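PDB 2R00: aspartate-semialdehyde dehydrogenase 2 from Vibrio cholerae, which catalyses the NADPH-dependent reductive dephosphorylation of L-aspartyl-4-phosphate to L-aspartate-semialdehyde, a step on the route to lysine, threonine and methionine. Local coordinates for residues 132-136 against 244-248. Residues are numbered along the deposited sequence; the frame is centred on the assembly and turned at random.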
ATOM      1  N   SER A 132       2.931  12.207   8.101  1.00 30.07           N
ATOM      2  CA  SER A 132       1.902  11.263   7.661  1.00 30.07           C
ATOM      3  C   SER A 132       0.483  11.794   7.881  1.00 29.05           C
ATOM      4  O   SER A 132      -0.368  11.692   6.995  1.00 29.13           O
ATOM      5  CB  SER A 132       2.038   9.942   8.411  1.00 30.73           C
ATOM      6  OG  SER A 132       2.956   9.081   7.771  1.00 33.44           O
ATOM      7  N   THR A 133       0.237  12.336   9.072  1.00 27.79           N
ATOM      8  CA  THR A 133      -1.075  12.872   9.442  1.00 27.04           C
ATOM      9  C   THR A 133      -1.357  14.185   8.708  1.00 26.21           C
ATOM     10  O   THR A 133      -2.472  14.410   8.248  1.00 25.93           O
ATOM     11  CB  THR A 133      -1.174  13.122  10.961  1.00 27.00           C
ATOM     12  OG1 THR A 133      -0.754  11.949  11.665  1.00 28.04           O
ATOM     13  CG2 THR A 133      -2.605  13.475  11.356  1.00 26.91           C
ATOM     14  N   ILE A 134      -0.349  15.048   8.615  1.00 25.59           N
ATOM     15  CA  ILE A 134      -0.454  16.279   7.819  1.00 25.86           C
ATOM     16  C   ILE A 134      -0.888  15.964   6.376  1.00 26.36           C
ATOM     17  O   ILE A 134      -1.912  16.466   5.908  1.00 27.06           O
ATOM     18  CB  ILE A 134       0.870  17.076   7.818  1.00 25.77           C
ATOM     19  CG1 ILE A 134       1.235  17.521   9.242  1.00 24.57           C
ATOM     20  CG2 ILE A 134       0.769  18.300   6.867  1.00 25.53           C
ATOM     21  CD1 ILE A 134       2.656  18.085   9.376  1.00 25.14           C
ATOM     22  N   GLN A 135      -0.122  15.113   5.701  1.00 26.85           N
ATOM     23  CA  GLN A 135      -0.390  14.696   4.315  1.00 27.91           C
ATOM     24  C   GLN A 135      -1.841  14.259   4.130  1.00 26.79           C
ATOM     25  O   GLN A 135      -2.542  14.748   3.240  1.00 26.93           O
ATOM     26  CB  GLN A 135       0.475  13.484   3.965  1.00 27.99           C
ATOM     27  CG  GLN A 135       1.821  13.727   3.312  1.00 31.17           C
ATOM     28  CD  GLN A 135       2.624  12.430   3.184  1.00 31.36           C
ATOM     29  OE1 GLN A 135       3.671  12.286   3.822  1.00 37.29           O
ATOM     30  NE2 GLN A 135       2.125  11.468   2.382  1.00 33.16           N
ATOM     31  N   MET A 136      -2.278  13.322   4.975  1.00 25.37           N
ATOM     32  CA  MET A 136      -3.598  12.713   4.850  1.00 24.74           C
ATOM     33  C   MET A 136      -4.721  13.720   5.104  1.00 24.87           C
ATOM     34  O   MET A 136      -5.723  13.749   4.380  1.00 24.82           O
ATOM     35  CB  MET A 136      -3.733  11.505   5.800  1.00 24.23           C
ATOM     36  CG  MET A 136      -5.079  10.777   5.685  1.00 24.69           C
ATOM     37  SD  MET A 136      -5.253   9.320   6.736  1.00 23.76           S
ATOM     38  CE  MET A 136      -5.390  10.036   8.369  1.00 24.60           C
ATOM     39  N   HIS A 244       7.799   9.550   1.147  1.00 30.40           N
ATOM     40  CA  HIS A 244       6.749   8.951   1.947  1.00 30.74           C
ATOM     41  C   HIS A 244       5.468   8.844   1.138  1.00 29.65           C
ATOM     42  O   HIS A 244       5.141   9.739   0.358  1.00 29.24           O
ATOM     43  CB  HIS A 244       6.517   9.793   3.211  1.00 31.75           C
ATOM     44  CG  HIS A 244       5.439   9.263   4.102  1.00 34.98           C
ATOM     45  ND1 HIS A 244       4.171   9.803   4.135  1.00 38.24           N
ATOM     46  CD2 HIS A 244       5.434   8.232   4.981  1.00 38.18           C
ATOM     47  CE1 HIS A 244       3.430   9.131   4.998  1.00 38.96           C
ATOM     48  NE2 HIS A 244       4.172   8.171   5.524  1.00 39.66           N
ATOM     49  N   ALA A 245       4.741   7.752   1.332  1.00 28.45           N
ATOM     50  CA  ALA A 245       3.483   7.548   0.617  1.00 27.95           C
ATOM     51  C   ALA A 245       2.417   6.977   1.540  1.00 27.53           C
ATOM     52  O   ALA A 245       2.742   6.344   2.547  1.00 27.62           O
ATOM     53  CB  ALA A 245       3.696   6.634  -0.581  1.00 27.23           C
ATOM     54  N   GLU A 246       1.153   7.221   1.187  1.00 27.28           N
ATOM     55  CA  GLU A 246      -0.007   6.680   1.890  1.00 27.37           C
ATOM     56  C   GLU A 246      -1.060   6.267   0.890  1.00 26.81           C
ATOM     57  O   GLU A 246      -1.313   6.986  -0.057  1.00 26.85           O
ATOM     58  CB  GLU A 246      -0.645   7.728   2.786  1.00 27.97           C
ATOM     59  CG  GLU A 246       0.302   8.389   3.723  1.00 29.71           C
ATOM     60  CD  GLU A 246      -0.356   9.457   4.516  1.00 31.45           C
ATOM     61  OE1 GLU A 246      -1.266  10.134   3.994  1.00 34.26           O
ATOM     62  OE2 GLU A 246       0.040   9.620   5.667  1.00 33.28           O
ATOM     63  N   ALA A 247      -1.670   5.111   1.122  1.00 26.34           N
ATOM     64  CA  ALA A 247      -2.844   4.667   0.383  1.00 25.63           C
ATOM     65  C   ALA A 247      -4.030   4.883   1.308  1.00 25.26           C
ATOM     66  O   ALA A 247      -4.006   4.437   2.467  1.00 25.31           O
ATOM     67  CB  ALA A 247      -2.714   3.186   0.021  1.00 25.14           C
ATOM     68  N   VAL A 248      -5.048   5.593   0.824  1.00 25.05           N
ATOM     69  CA  VAL A 248      -6.170   5.996   1.681  1.00 25.04           C
ATOM     70  C   VAL A 248      -7.496   5.500   1.129  1.00 25.24           C
ATOM     71  O   VAL A 248      -7.833   5.749  -0.037  1.00 24.68           O
ATOM     72  CB  VAL A 248      -6.272   7.554   1.854  1.00 25.28           C
ATOM     73  CG1 VAL A 248      -7.310   7.913   2.929  1.00 25.25           C
ATOM     74  CG2 VAL A 248      -4.922   8.160   2.201  1.00 25.44           C
TER
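Glu246 reaches across from its strand and lays its carboxylate against the first turn of helix 131-147, over Ser132 and Met136. Here, at the active site, the start of that helix packs against the mixed sheet of the glyceraldehyde-3-phosphate dehydrogenase-like (GAPDH-like) dimerization domain. The helix starts at the nucleophile Cys131, which forms the acyl-thioester intermediate. The two short axes cross at 52° and come within 9.4 Å. His244, Glu246 and Val248 all point their CA-to-CB bonds at the helix. Ala245 points the other way and packs on Cys197 of the second subunit.

His244 is the predicted proton acceptor. His244 ND1 donates a hydrogen bond to Gln135 OE1 (2.6 Å), which lies at the ring edge. The bond ties the imidazole to the helix. Ser132 OG lies 2.7 Å from His244 NE2. Gln135 sits close to Cys131, and His244 close to the predicted substrate-binding Gln158, so the contact brings the His244 side chain into the neighbourhood of Cys131.

Further along, the polar pocket gives way to a small apolar patch. CG of Met136 meets CG2 of Val248 at 4.4 Å, and Met216 of helix 211-223 touches both Met136 and Glu246. Glu246 OE2 lies just 2.5 Å from the backbone O of Ser132, a spacing that suggests a protonated carboxyl group.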